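PDB 1VHZ: ADP compounds hydrolase nudE, which hydrolyses ADP-ribose, NADH and the dinucleotides Ap3A and Ap2A as a homodimeric, magnesium-dependent Nudix enzyme, turning ADP-ribose into AMP and ribose 5-phosphate. Local coordinates for residues P10-V15 against V29-S34; R22-E27 against E42-T47; N48-M53 against S123-I128; L77-G82 against A169-A174; T110-L115 against I128-D133. All blocks are in the same frame, centred on the assembly; numbering follows the deposited sequence.

Contact 1 of 5, residues P10-V15 against V29-S34; sequences PTILNV and VDLEFS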
# COMPACT_ATOMS: atom_id res chain seq x y z
N PRO A 10 2.72 -22.42 8.44
CA PRO A 10 4.06 -22.93 8.59
C PRO A 10 4.50 -22.71 10.04
O PRO A 10 3.96 -21.82 10.71
CB PRO A 10 4.92 -22.04 7.69
CG PRO A 10 4.10 -20.83 7.43
CD PRO A 10 2.66 -21.27 7.50
N THR A 11 5.49 -23.47 10.49
CA THR A 11 5.97 -23.23 11.85
C THR A 11 7.22 -22.36 11.75
O THR A 11 8.05 -22.54 10.85
CB THR A 11 6.16 -24.50 12.67
OG1 THR A 11 7.42 -24.56 13.36
CG2 THR A 11 5.98 -25.75 11.85
N ILE A 12 7.33 -21.39 12.64
CA ILE A 12 8.52 -20.51 12.67
C ILE A 12 9.60 -21.26 13.43
O ILE A 12 9.37 -21.54 14.60
CB ILE A 12 8.16 -19.19 13.38
CG1 ILE A 12 6.93 -18.61 12.66
CG2 ILE A 12 9.34 -18.24 13.41
CD1 ILE A 12 6.80 -17.14 12.57
N LEU A 13 10.69 -21.64 12.77
CA LEU A 13 11.73 -22.40 13.45
C LEU A 13 12.69 -21.52 14.23
O LEU A 13 13.19 -21.93 15.27
CB LEU A 13 12.56 -23.20 12.43
CG LEU A 13 11.73 -24.16 11.56
CD1 LEU A 13 12.51 -24.60 10.33
CD2 LEU A 13 11.24 -25.32 12.41
N ASN A 14 13.00 -20.37 13.66
CA ASN A 14 13.92 -19.43 14.26
C ASN A 14 13.74 -18.03 13.68
O ASN A 14 13.44 -17.88 12.50
CB ASN A 14 15.37 -19.87 13.97
CG ASN A 14 16.36 -19.22 14.92
OD1 ASN A 14 16.22 -19.29 16.14
ND2 ASN A 14 17.37 -18.58 14.35
N VAL A 15 13.96 -17.04 14.53
CA VAL A 15 13.89 -15.64 14.18
C VAL A 15 15.19 -14.98 14.67
O VAL A 15 15.49 -15.04 15.86
CB VAL A 15 12.72 -14.88 14.82
CG1 VAL A 15 12.79 -13.39 14.44
CG2 VAL A 15 11.39 -15.47 14.41
N VAL A 29 13.79 -15.12 9.08
CA VAL A 29 12.87 -16.07 9.69
C VAL A 29 12.97 -17.45 9.04
O VAL A 29 12.73 -17.57 7.85
CB VAL A 29 11.40 -15.61 9.54
CG1 VAL A 29 10.44 -16.56 10.24
CG2 VAL A 29 11.19 -14.20 10.10
N ASP A 30 13.34 -18.47 9.83
CA ASP A 30 13.39 -19.82 9.30
C ASP A 30 11.98 -20.41 9.42
O ASP A 30 11.38 -20.37 10.49
CB ASP A 30 14.37 -20.71 10.05
CG ASP A 30 15.80 -20.49 9.58
OD1 ASP A 30 16.24 -21.25 8.70
OD2 ASP A 30 16.44 -19.54 10.06
N LEU A 31 11.47 -20.92 8.30
CA LEU A 31 10.14 -21.48 8.29
C LEU A 31 10.07 -22.92 7.77
O LEU A 31 10.82 -23.30 6.89
CB LEU A 31 9.26 -20.68 7.28
CG LEU A 31 8.78 -19.31 7.74
CD1 LEU A 31 8.04 -18.61 6.61
CD2 LEU A 31 7.89 -19.43 8.97
N GLU A 32 9.07 -23.63 8.27
CA GLU A 32 8.82 -24.98 7.82
C GLU A 32 7.33 -25.03 7.44
O GLU A 32 6.49 -24.95 8.33
CB GLU A 32 9.13 -26.11 8.79
CG GLU A 32 9.11 -27.47 8.04
CD GLU A 32 9.50 -28.61 8.98
OE1 GLU A 32 10.66 -28.64 9.45
OE2 GLU A 32 8.65 -29.46 9.27
N PHE A 33 7.09 -25.12 6.14
CA PHE A 33 5.70 -25.19 5.69
C PHE A 33 5.09 -26.55 6.00
O PHE A 33 5.77 -27.48 6.40
CB PHE A 33 5.63 -24.85 4.20
CG PHE A 33 5.96 -23.40 3.96
CD1 PHE A 33 7.27 -22.99 3.78
CD2 PHE A 33 4.95 -22.45 3.93
CE1 PHE A 33 7.57 -21.66 3.56
CE2 PHE A 33 5.24 -21.11 3.73
CZ PHE A 33 6.56 -20.71 3.54
N SER A 34 3.78 -26.66 5.89
CA SER A 34 3.01 -27.85 6.14
C SER A 34 3.45 -29.10 5.37
O SER A 34 3.20 -30.19 5.84
CB SER A 34 1.52 -27.60 5.75
OG SER A 34 0.92 -27.25 7.00
O HOH W 1 16.35 -17.22 11.45
O HOH W 2 18.95 -19.92 11.75
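P10-V15 and V29-S34 form an antiparallel pairing, T11 with E32 and V15 with V29, in the hairpin that opens the N-terminal three-stranded sheet. A classic beta bulge interrupts it: L13 and N14 together face D30. L13 N donates to D30 O at 2.7 Å, and D30 N returns a bond to N14 O, also at 2.7 Å. L13, the bulged residue with a psi of -38°, has its CB directed toward the neighbouring strand, and CD1 lies 4.0 Å from E32 CB. On the face carrying I12, V15, V29 and L31, branched chains pack against one another. I12 CG2, anti to the backbone N, meets V29 CG1 at 3.8 Å, while I12 CG1 runs beside L31 CD2 at 3.9 Å. Just before the strand, P10 lies alongside F33 and holds CB over one face of the ring, 4.2 Å from the centroid, as a CH-pi contact displaced toward the rim. Its rigid pyrrolidine suits this flat surface. Y68 of the second subunit packs on P10 and L31. The other face is polar: a water 3.0 Å from D30 OD2 also takes a weak bond from N14 ND2, and E32 OE1 forms a salt bridge with R38. The chemistry therefore divides the hairpin into a greasy face, part of which meets the partner subunit, and a face suited to water and charge.

Contact 2 of 5, residues R22-E27 against E42-T47; sequences RLFTVE and ERMRPT. With APR (adenosine-5-diphosphoribose), chain C.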
# COMPACT_ATOMS: atom_id res chain seq x y z
N ARG A 22 19.04 2.97 11.87
CA ARG A 22 18.42 3.81 12.90
C ARG A 22 16.91 3.66 12.91
O ARG A 22 16.29 3.71 13.97
CB ARG A 22 18.85 5.26 12.74
CG ARG A 22 18.67 6.11 14.00
CD ARG A 22 19.51 7.39 13.93
NE ARG A 22 19.20 8.13 12.70
CZ ARG A 22 18.11 8.86 12.53
NH1 ARG A 22 17.21 8.97 13.50
NH2 ARG A 22 17.92 9.48 11.37
N LEU A 23 16.31 3.40 11.76
CA LEU A 23 14.86 3.27 11.65
C LEU A 23 14.38 1.89 11.25
O LEU A 23 13.17 1.59 11.32
CB LEU A 23 14.38 4.32 10.64
CG LEU A 23 12.93 4.34 10.21
CD1 LEU A 23 11.99 4.63 11.38
CD2 LEU A 23 12.70 5.37 9.10
N PHE A 24 15.27 1.00 10.81
CA PHE A 24 14.88 -0.32 10.38
C PHE A 24 15.57 -1.48 11.09
O PHE A 24 16.77 -1.47 11.35
CB PHE A 24 15.18 -0.51 8.87
CG PHE A 24 14.38 0.41 8.00
CD1 PHE A 24 13.06 0.12 7.69
CD2 PHE A 24 14.93 1.58 7.53
CE1 PHE A 24 12.33 0.97 6.89
CE2 PHE A 24 14.21 2.44 6.73
CZ PHE A 24 12.90 2.14 6.41
N THR A 25 14.78 -2.54 11.34
CA THR A 25 15.36 -3.73 11.94
C THR A 25 14.85 -4.94 11.16
O THR A 25 13.67 -5.28 11.17
CB THR A 25 15.29 -3.86 13.45
OG1 THR A 25 15.14 -5.24 13.84
CG2 THR A 25 14.25 -3.01 14.10
N VAL A 26 15.75 -5.50 10.35
CA VAL A 26 15.42 -6.64 9.51
C VAL A 26 15.78 -7.97 10.16
O VAL A 26 16.84 -8.21 10.71
CB VAL A 26 15.97 -6.51 8.08
CG1 VAL A 26 17.25 -5.70 8.04
CG2 VAL A 26 16.17 -7.86 7.40
N GLU A 27 14.78 -8.86 10.13
CA GLU A 27 14.85 -10.18 10.68
C GLU A 27 14.86 -11.28 9.61
O GLU A 27 14.24 -11.16 8.57
CB GLU A 27 13.59 -10.46 11.53
CG GLU A 27 13.58 -9.66 12.81
CD GLU A 27 12.33 -9.91 13.62
OE1 GLU A 27 11.32 -10.34 13.03
OE2 GLU A 27 12.37 -9.70 14.85
N GLU A 42 12.88 -13.02 4.86
CA GLU A 42 13.34 -11.81 5.55
C GLU A 42 12.15 -10.87 5.68
O GLU A 42 11.28 -10.85 4.81
CB GLU A 42 14.49 -11.14 4.83
CG GLU A 42 15.85 -11.77 5.07
CD GLU A 42 16.98 -10.88 4.59
OE1 GLU A 42 16.70 -9.87 3.90
OE2 GLU A 42 18.15 -11.21 4.90
N ARG A 43 12.10 -10.14 6.79
CA ARG A 43 11.02 -9.20 7.03
C ARG A 43 11.49 -8.12 8.01
O ARG A 43 12.51 -8.25 8.69
CB ARG A 43 9.77 -9.86 7.68
CG ARG A 43 10.08 -10.36 9.09
CD ARG A 43 8.88 -10.99 9.77
NE ARG A 43 9.19 -11.31 11.15
CZ ARG A 43 8.54 -12.13 11.96
NH1 ARG A 43 8.96 -12.28 13.21
NH2 ARG A 43 7.46 -12.79 11.55
N MET A 44 10.64 -7.11 8.10
CA MET A 44 10.92 -6.02 9.04
C MET A 44 10.38 -6.47 10.40
O MET A 44 9.36 -7.17 10.45
CB MET A 44 10.30 -4.71 8.57
CG MET A 44 11.39 -3.62 8.48
SD MET A 44 12.49 -3.93 7.11
CE MET A 44 14.08 -3.57 7.81
N ARG A 45 11.12 -6.20 11.47
CA ARG A 45 10.68 -6.61 12.79
C ARG A 45 9.22 -6.21 13.02
O ARG A 45 8.84 -5.06 12.83
CB ARG A 45 11.57 -6.00 13.88
CG ARG A 45 11.26 -6.51 15.27
CD ARG A 45 12.43 -6.30 16.22
NE ARG A 45 12.39 -7.23 17.34
CZ ARG A 45 11.48 -7.25 18.31
NH1 ARG A 45 10.49 -6.36 18.32
NH2 ARG A 45 11.54 -8.15 19.28
N PRO A 46 8.41 -7.17 13.43
CA PRO A 46 7.02 -6.96 13.72
C PRO A 46 6.83 -5.95 14.84
O PRO A 46 7.49 -5.98 15.88
CB PRO A 46 6.47 -8.32 14.12
CG PRO A 46 7.50 -9.31 13.75
CD PRO A 46 8.82 -8.58 13.69
N THR A 47 5.88 -5.05 14.62
CA THR A 47 5.57 -4.03 15.62
C THR A 47 4.05 -3.91 15.74
O THR A 47 3.32 -4.31 14.84
CB THR A 47 6.17 -2.67 15.22
OG1 THR A 47 5.75 -1.67 16.15
CG2 THR A 47 5.70 -2.29 13.82
N1 APR C . 11.27 -13.16 2.35
C2 APR C . 11.81 -13.88 1.27
N3 APR C . 11.15 -14.45 0.26
C4 APR C . 9.75 -14.29 0.35
C5 APR C . 9.04 -13.61 1.36
C6 APR C . 9.86 -13.00 2.43
N6 APR C . 9.34 -12.32 3.45
N7 APR C . 7.68 -13.66 1.11
C8 APR C . 7.57 -14.36 -0.02
N9 APR C . 8.78 -14.76 -0.51
C1' APR C . 9.17 -15.62 -1.84
C2' APR C . 8.51 -17.02 -1.72
O2' APR C . 9.36 -17.97 -2.34
C3' APR C . 7.17 -16.93 -2.54
O3' APR C . 7.12 -17.90 -3.57
O4' APR C . 8.51 -15.03 -2.93
C4' APR C . 7.11 -15.58 -3.13
C5' APR C . 6.87 -15.75 -4.58
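E27 OE1 accepts two N-H groups of R43, from NE at 3.0 Å and from NH1 at 3.1 Å, and lies in the guanidinium plane. NE comes in nearly along the C-O axis and NH1 on the syn side, with the carboxylate and guanidinium planes 33° apart. E27 OE2 serves R45 through charge alone: it sits 3.5 Å from R45 NE, well out of that guanidinium plane. An alanine at E27 would probably leave R43 NE and NH1 without their acceptor and the charge of R45 without its mate. P46 CG rests over one face of the R43 guanidinium, toward its rim and 3.3 Å above the plane, and R43 NH2 reaches E73 of the second subunit in another salt bridge. Beneath this network is the antiparallel hairpin of strands 25-32 and 38-44, in which E27 and R43 are a hydrogen-bonded pair and V26 and M44 a non-hydrogen-bonded one. On the latter face the flexible M44 chain bends at chi2 and chi3, and CE settles 3.4 Å from F24 CB and close to V26 CB. M44 SD, 5.3 Å from the centroid of the F24 ring, makes an oblique Met-aromatic contact. Near the end of strand 38-44, the backbone of E42 reads the adenine of the bound ADP-ribose: E42 N donates to N1 of the ligand at 3.0 Å, and E42 O accepts from N6 at 2.8 Å. The E42 carboxylate turns elsewhere, to S21 OG and L23 N of the second subunit.

Contact 3 of 5, residues N48-M53 against S123-I128; sequences NREAVM and SSKMNI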
# COMPACT_ATOMS: atom_id res chain seq x y z
N ASN A 48 3.60 -3.37 16.86
CA ASN A 48 2.16 -3.18 17.06
C ASN A 48 1.86 -1.69 16.95
O ASN A 48 0.74 -1.26 17.19
CB ASN A 48 1.70 -3.81 18.36
CG ASN A 48 1.59 -5.33 18.21
OD1 ASN A 48 0.67 -5.81 17.56
ND2 ASN A 48 2.53 -6.07 18.77
N ARG A 49 2.89 -0.90 16.61
CA ARG A 49 2.71 0.55 16.46
C ARG A 49 1.92 0.79 15.16
O ARG A 49 2.32 0.33 14.09
CB ARG A 49 4.05 1.28 16.43
CG ARG A 49 3.95 2.79 16.46
CD ARG A 49 3.94 3.37 17.86
NE ARG A 49 4.02 4.80 17.93
CZ ARG A 49 5.04 5.61 17.74
NH1 ARG A 49 4.91 6.94 17.85
NH2 ARG A 49 6.24 5.14 17.44
N GLU A 50 0.75 1.40 15.27
CA GLU A 50 -0.06 1.63 14.08
C GLU A 50 -0.00 3.08 13.61
O GLU A 50 0.43 3.98 14.32
CB GLU A 50 -1.50 1.18 14.26
CG GLU A 50 -1.63 -0.27 14.71
CD GLU A 50 -3.06 -0.72 14.90
OE1 GLU A 50 -3.99 0.11 14.82
OE2 GLU A 50 -3.27 -1.93 15.12
N ALA A 51 -0.42 3.25 12.35
CA ALA A 51 -0.47 4.53 11.71
C ALA A 51 -1.91 5.00 11.52
O ALA A 51 -2.87 4.23 11.61
CB ALA A 51 0.23 4.48 10.34
N VAL A 52 -2.04 6.30 11.26
CA VAL A 52 -3.32 6.93 11.03
C VAL A 52 -3.21 7.88 9.83
O VAL A 52 -2.16 8.47 9.58
CB VAL A 52 -3.83 7.70 12.26
CG1 VAL A 52 -2.96 8.90 12.59
CG2 VAL A 52 -5.28 8.17 12.07
N MET A 53 -4.23 7.88 9.00
CA MET A 53 -4.26 8.77 7.83
C MET A 53 -5.57 9.56 7.97
O MET A 53 -6.61 8.97 8.26
CB MET A 53 -4.14 8.04 6.51
CG MET A 53 -4.88 8.70 5.34
SD MET A 53 -4.65 7.84 3.75
CE MET A 53 -4.43 6.18 4.37
N SER A 123 4.39 -5.63 9.00
CA SER A 123 3.16 -5.93 9.73
C SER A 123 2.39 -4.67 10.10
O SER A 123 1.40 -4.74 10.85
CB SER A 123 3.52 -6.69 11.01
OG SER A 123 4.37 -5.87 11.81
N SER A 124 2.78 -3.51 9.59
CA SER A 124 2.11 -2.26 9.92
C SER A 124 0.69 -2.10 9.40
O SER A 124 0.36 -2.50 8.30
CB SER A 124 2.96 -1.07 9.42
OG SER A 124 2.72 0.03 10.30
N LYS A 125 -0.16 -1.44 10.18
CA LYS A 125 -1.53 -1.17 9.85
C LYS A 125 -1.74 0.35 9.73
O LYS A 125 -1.17 1.11 10.51
CB LYS A 125 -2.54 -1.62 10.91
CG LYS A 125 -2.36 -2.98 11.52
CD LYS A 125 -2.74 -4.09 10.55
CE LYS A 125 -2.63 -5.44 11.27
NZ LYS A 125 -2.23 -6.49 10.30
N MET A 126 -2.68 0.68 8.85
CA MET A 126 -3.02 2.08 8.62
C MET A 126 -4.51 2.30 8.88
O MET A 126 -5.37 1.65 8.30
CB MET A 126 -2.60 2.46 7.22
CG MET A 126 -3.16 3.78 6.70
SD MET A 126 -2.52 5.18 7.62
CE MET A 126 -0.90 5.38 6.87
N ASN A 127 -4.82 3.22 9.78
CA ASN A 127 -6.22 3.52 10.10
C ASN A 127 -6.65 4.78 9.35
O ASN A 127 -5.99 5.81 9.49
CB ASN A 127 -6.43 3.70 11.61
CG ASN A 127 -6.04 2.45 12.40
OD1 ASN A 127 -6.85 1.56 12.60
ND2 ASN A 127 -4.78 2.36 12.81
N ILE A 128 -7.71 4.66 8.55
CA ILE A 128 -8.22 5.79 7.79
C ILE A 128 -9.33 6.50 8.53
O ILE A 128 -10.36 5.92 8.92
CB ILE A 128 -8.72 5.32 6.40
CG1 ILE A 128 -7.54 4.72 5.63
CG2 ILE A 128 -9.33 6.48 5.63
CD1 ILE A 128 -7.96 3.90 4.42
O HOH W 3 1.18 -1.74 12.97
O HOH W 4 3.70 1.54 12.17
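M126 passes its thioether across the M53 side chain at about a right angle, SD lying 3.5 Å from M53 CB. Its chi2 of 66° places SD there, and chi3 of 80° turns CE to within 3.8 Å of A51 CB; the small alanine suits a position beside so bulky a chain. M53 in turn carries CE alongside I128 CG1 at 3.7 Å. On the other face N127 is the polar centre. Its ND2 donates to A51 O at 2.9 Å and to E50 OE1 at 3.1 Å, the carboxylate being met on its anti side. A51 O is gripped twice, since N127 N also donates to it from above the carbonyl plane. A leucine in place of N127 would probably leave E50 OE1 without this donor and A51 O with one bond fewer. The strands run parallel, A51 with M126, V52 with N127 and M53 with I128, and M53 N closes on N127 O at 2.8 Å. Where they diverge, a water bridges R49 O and K125 N. This is the parallel pairing inside the mixed Nudix sheet: V52 packs under helix 90-102, touching E97, a probable metal ligand, M53 faces R170 and A174 of helix 169-184, and strand 104-116 flanks strand 125-136.

Contact 4 of 5, residues L77-G82 against A169-A174; sequences LGFSKG and ARNVSA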
# COMPACT_ATOMS: atom_id res chain seq x y z
N LEU A 77 1.49 14.38 -3.19
CA LEU A 77 0.26 15.13 -2.98
C LEU A 77 -0.68 14.09 -2.32
O LEU A 77 -0.81 12.99 -2.90
CB LEU A 77 -0.39 15.60 -4.27
CG LEU A 77 -1.82 16.17 -4.11
CD1 LEU A 77 -1.82 17.41 -3.22
CD2 LEU A 77 -2.43 16.50 -5.47
N GLY A 78 -1.20 14.36 -1.15
CA GLY A 78 -2.06 13.35 -0.54
C GLY A 78 -2.60 13.73 0.82
O GLY A 78 -2.65 14.89 1.20
N PHE A 79 -3.05 12.71 1.54
CA PHE A 79 -3.63 12.88 2.85
C PHE A 79 -2.58 12.83 3.95
O PHE A 79 -1.56 12.15 3.86
CB PHE A 79 -4.70 11.81 3.09
CG PHE A 79 -5.76 11.80 2.01
CD1 PHE A 79 -5.92 10.70 1.19
CD2 PHE A 79 -6.57 12.92 1.82
CE1 PHE A 79 -6.89 10.70 0.20
CE2 PHE A 79 -7.53 12.92 0.83
CZ PHE A 79 -7.71 11.81 0.02
N SER A 80 -2.83 13.63 4.96
CA SER A 80 -1.96 13.73 6.15
C SER A 80 -1.90 12.38 6.82
O SER A 80 -2.89 11.63 6.93
CB SER A 80 -2.54 14.88 6.99
OG SER A 80 -2.37 14.62 8.37
N LYS A 81 -0.72 11.93 7.22
CA LYS A 81 -0.48 10.64 7.82
C LYS A 81 0.49 10.77 8.99
O LYS A 81 1.41 11.61 8.94
CB LYS A 81 0.25 9.73 6.78
CG LYS A 81 -0.58 9.37 5.58
CD LYS A 81 0.16 8.75 4.42
CE LYS A 81 -0.69 8.74 3.14
NZ LYS A 81 -0.60 10.00 2.33
N GLY A 82 0.37 9.88 9.96
CA GLY A 82 1.28 9.88 11.11
C GLY A 82 1.11 8.57 11.89
O GLY A 82 0.35 7.68 11.53
N ALA A 169 -0.81 3.65 -3.15
CA ALA A 169 -1.83 2.72 -2.70
C ALA A 169 -2.68 3.13 -1.52
O ALA A 169 -3.89 2.80 -1.53
CB ALA A 169 -1.29 1.31 -2.49
N ARG A 170 -2.12 3.72 -0.49
CA ARG A 170 -2.89 4.13 0.69
C ARG A 170 -3.76 5.34 0.36
O ARG A 170 -4.92 5.37 0.79
CB ARG A 170 -1.95 4.41 1.87
CG ARG A 170 -1.26 3.11 2.34
CD ARG A 170 -0.07 3.42 3.26
NE ARG A 170 0.76 4.46 2.72
CZ ARG A 170 1.73 5.12 3.34
NH1 ARG A 170 2.42 6.09 2.72
NH2 ARG A 170 2.01 4.84 4.59
N ASN A 171 -3.22 6.29 -0.44
CA ASN A 171 -4.00 7.45 -0.84
C ASN A 171 -5.19 7.01 -1.70
O ASN A 171 -6.32 7.46 -1.49
CB ASN A 171 -3.19 8.47 -1.69
CG ASN A 171 -2.24 9.31 -0.87
OD1 ASN A 171 -2.40 9.48 0.35
ND2 ASN A 171 -1.20 9.82 -1.52
N VAL A 172 -4.92 6.15 -2.68
CA VAL A 172 -5.99 5.69 -3.58
C VAL A 172 -7.05 4.91 -2.84
O VAL A 172 -8.25 5.13 -3.02
CB VAL A 172 -5.40 4.92 -4.76
CG1 VAL A 172 -6.44 4.22 -5.61
CG2 VAL A 172 -4.57 5.88 -5.66
N SER A 173 -6.64 3.98 -1.96
CA SER A 173 -7.59 3.22 -1.16
C SER A 173 -8.48 4.18 -0.36
O SER A 173 -9.69 4.04 -0.36
CB SER A 173 -6.84 2.36 -0.11
OG SER A 173 -6.18 1.30 -0.75
N ALA A 174 -7.85 5.16 0.31
CA ALA A 174 -8.56 6.13 1.11
C ALA A 174 -9.57 6.92 0.27
O ALA A 174 -10.70 7.13 0.70
CB ALA A 174 -7.60 7.10 1.80
O HOH W 5 0.73 11.52 0.18
O HOH W 6 1.23 8.15 0.85
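K81 and N171 carry the polar part of this contact, NZ donating to N171 OD1 at 2.7 Å as the two side chains cross at about a right angle. The lysine bends only at its tip, chi4 of 86° turning NZ back so that it also donates to F79 O at 2.8 Å, in the carbonyl plane and on a lone pair. One ammonium thus ties its own strand to the helix. N171 ND2 gives a bond to F166 O and another to a water 3.1 Å away. Charge enters with R170: K81 CD lies 3.8 Å above one face of its guanidinium, near the rim, while the like charges stay apart, K81 NZ being 5.0 Å from R170 NH1. E168 supplies the arginine with its opposite charge. Apolar contact is between F79 CE1 and A174 CB at 4.0 Å, and N171 O sits at the edge of the same ring, near its plane. G78 suits its place because a CB there would run into N171 ND2. Around this core, F79 also packs on M53 and V55 of strand 51-58, G82 begins the Nudix box and is backbone-bonded to V52, and helix 169-184 meets the second subunit, where S173 OG bonds to its own counterpart.

Contact 5 of 5, residues T110-L115 against I128-D133; sequences TFLKKL and IVVAQD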
# COMPACT_ATOMS: atom_id res chain seq x y z
N THR A 110 -14.40 10.22 11.99
CA THR A 110 -14.97 8.90 11.76
C THR A 110 -13.95 7.92 11.22
O THR A 110 -13.15 8.16 10.32
CB THR A 110 -16.34 8.80 11.15
OG1 THR A 110 -16.50 7.89 10.05
CG2 THR A 110 -17.03 10.08 10.84
N PHE A 111 -13.88 6.80 11.95
CA PHE A 111 -12.94 5.72 11.63
C PHE A 111 -13.62 4.82 10.59
O PHE A 111 -14.63 4.17 10.80
CB PHE A 111 -12.50 5.01 12.90
CG PHE A 111 -11.81 3.71 12.68
CD1 PHE A 111 -12.29 2.55 13.28
CD2 PHE A 111 -10.70 3.62 11.83
CE1 PHE A 111 -11.67 1.34 13.07
CE2 PHE A 111 -10.09 2.40 11.62
CZ PHE A 111 -10.57 1.26 12.23
N LEU A 112 -13.06 4.85 9.39
CA LEU A 112 -13.62 4.16 8.24
C LEU A 112 -13.05 2.81 7.90
O LEU A 112 -13.75 1.93 7.40
CB LEU A 112 -13.29 5.11 7.06
CG LEU A 112 -14.31 5.29 5.95
CD1 LEU A 112 -15.70 5.53 6.50
CD2 LEU A 112 -13.88 6.47 5.06
N LYS A 113 -11.73 2.64 8.09
CA LYS A 113 -11.15 1.36 7.70
C LYS A 113 -9.74 1.23 8.25
O LYS A 113 -9.04 2.23 8.45
CB LYS A 113 -11.07 1.33 6.15
CG LYS A 113 -11.03 -0.07 5.52
CD LYS A 113 -12.44 -0.62 5.46
CE LYS A 113 -12.53 -2.11 5.33
NZ LYS A 113 -13.98 -2.51 5.20
N LYS A 114 -9.37 -0.04 8.40
CA LYS A 114 -8.00 -0.34 8.86
C LYS A 114 -7.34 -1.17 7.77
O LYS A 114 -7.87 -2.20 7.33
CB LYS A 114 -8.00 -1.05 10.20
CG LYS A 114 -6.62 -1.53 10.64
CD LYS A 114 -6.79 -2.45 11.84
CE LYS A 114 -6.50 -1.73 13.13
NZ LYS A 114 -7.00 -2.47 14.32
N LEU A 115 -6.15 -0.78 7.33
CA LEU A 115 -5.52 -1.53 6.25
C LEU A 115 -4.10 -1.97 6.57
O LEU A 115 -3.37 -1.23 7.21
CB LEU A 115 -5.44 -0.62 5.02
CG LEU A 115 -6.41 -0.67 3.88
CD1 LEU A 115 -7.78 -1.23 4.20
CD2 LEU A 115 -6.55 0.72 3.24
N ILE A 128 -7.71 4.66 8.55
CA ILE A 128 -8.22 5.79 7.79
C ILE A 128 -9.33 6.50 8.53
O ILE A 128 -10.36 5.92 8.92
CB ILE A 128 -8.72 5.32 6.40
CG1 ILE A 128 -7.54 4.72 5.63
CG2 ILE A 128 -9.33 6.48 5.63
CD1 ILE A 128 -7.96 3.90 4.42
N VAL A 129 -9.14 7.79 8.80
CA VAL A 129 -10.15 8.56 9.53
C VAL A 129 -10.63 9.77 8.73
O VAL A 129 -9.78 10.45 8.15
CB VAL A 129 -9.55 9.06 10.86
CG1 VAL A 129 -10.53 9.95 11.62
CG2 VAL A 129 -9.09 7.93 11.76
N VAL A 130 -11.92 10.06 8.75
CA VAL A 130 -12.44 11.26 8.06
C VAL A 130 -12.68 12.34 9.12
O VAL A 130 -13.25 12.02 10.17
CB VAL A 130 -13.76 10.99 7.33
CG1 VAL A 130 -14.26 12.25 6.59
CG2 VAL A 130 -13.61 9.84 6.37
N ALA A 131 -12.20 13.54 8.88
CA ALA A 131 -12.33 14.67 9.77
C ALA A 131 -13.23 15.77 9.22
O ALA A 131 -13.00 16.25 8.09
CB ALA A 131 -10.95 15.32 9.95
N GLN A 132 -14.27 16.12 9.95
CA GLN A 132 -15.18 17.19 9.57
C GLN A 132 -15.42 18.10 10.78
O GLN A 132 -15.15 17.72 11.92
CB GLN A 132 -16.54 16.68 9.09
CG GLN A 132 -16.48 15.54 8.10
CD GLN A 132 -17.85 15.00 7.74
OE1 GLN A 132 -18.49 15.53 6.83
NE2 GLN A 132 -18.30 13.98 8.45
N ASP A 133 -16.06 19.23 10.52
CA ASP A 133 -16.37 20.23 11.53
C ASP A 133 -15.07 20.65 12.22
O ASP A 133 -14.84 20.43 13.41
CB ASP A 133 -17.42 19.74 12.51
CG ASP A 133 -17.85 20.87 13.45
OD1 ASP A 133 -17.65 22.05 13.08
OD2 ASP A 133 -18.33 20.58 14.55
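L112 CD2 touches V130 CG2 at 3.6 Å, and L115 CD2 meets I128 CD1 at 3.7 Å, forming the apolar centre of an antiparallel beta hairpin between strands 104-116 and 125-136. A beta bulge shifts its register: L112 N donates to I128 O, whereas I128 N bonds to K113 O at 2.8 Å, two residues answering one. The bulged L112, with psi of -37°, has its side chain directed at the opposite strand. There V130 CG2 awaits it, beside the backbone N and anti to the carbonyl carbon. The beta-branched V129 and V130 suit so extended a backbone, and L112 and I128 lie under helix 169-184 through W181 and L177. Farther along, T110 and V130 are a hydrogen-bonded pair, each N donating to the other's O. At the polar edge the K113 side chain leaves the hairpin, and NZ is bonded to L161 O of the second subunit. T110 O receives, besides V130 N, a CA-H...O contact from V129 CA at 3.1 Å.

How the contacts relate
Contacts 1 and 2 belong to the N-terminal sheet and share strand 25-32. Their centres lie about 17 Å apart, and V15 of one touches E27 of the other. Contacts 3, 4 and 5 sit within the Nudix domain, each pair of centres about 12 Å apart. Contacts 3 and 5 share I128 and strand 125-136, and contact 3 joins contact 4 through V52 N and G82 O. Along the chain, contacts 1 and 2 interleave and close before contact 3 opens; contact 3 interleaves with contacts 4 and 5, and contact 5 is nested within contact 4. T47 and S123 link contact 2 to contact 3. Adenine recognition at E42 thus lies apart from helix 90-102, which carries the probable metal-binding E97 and E101. All five contacts reach the second subunit.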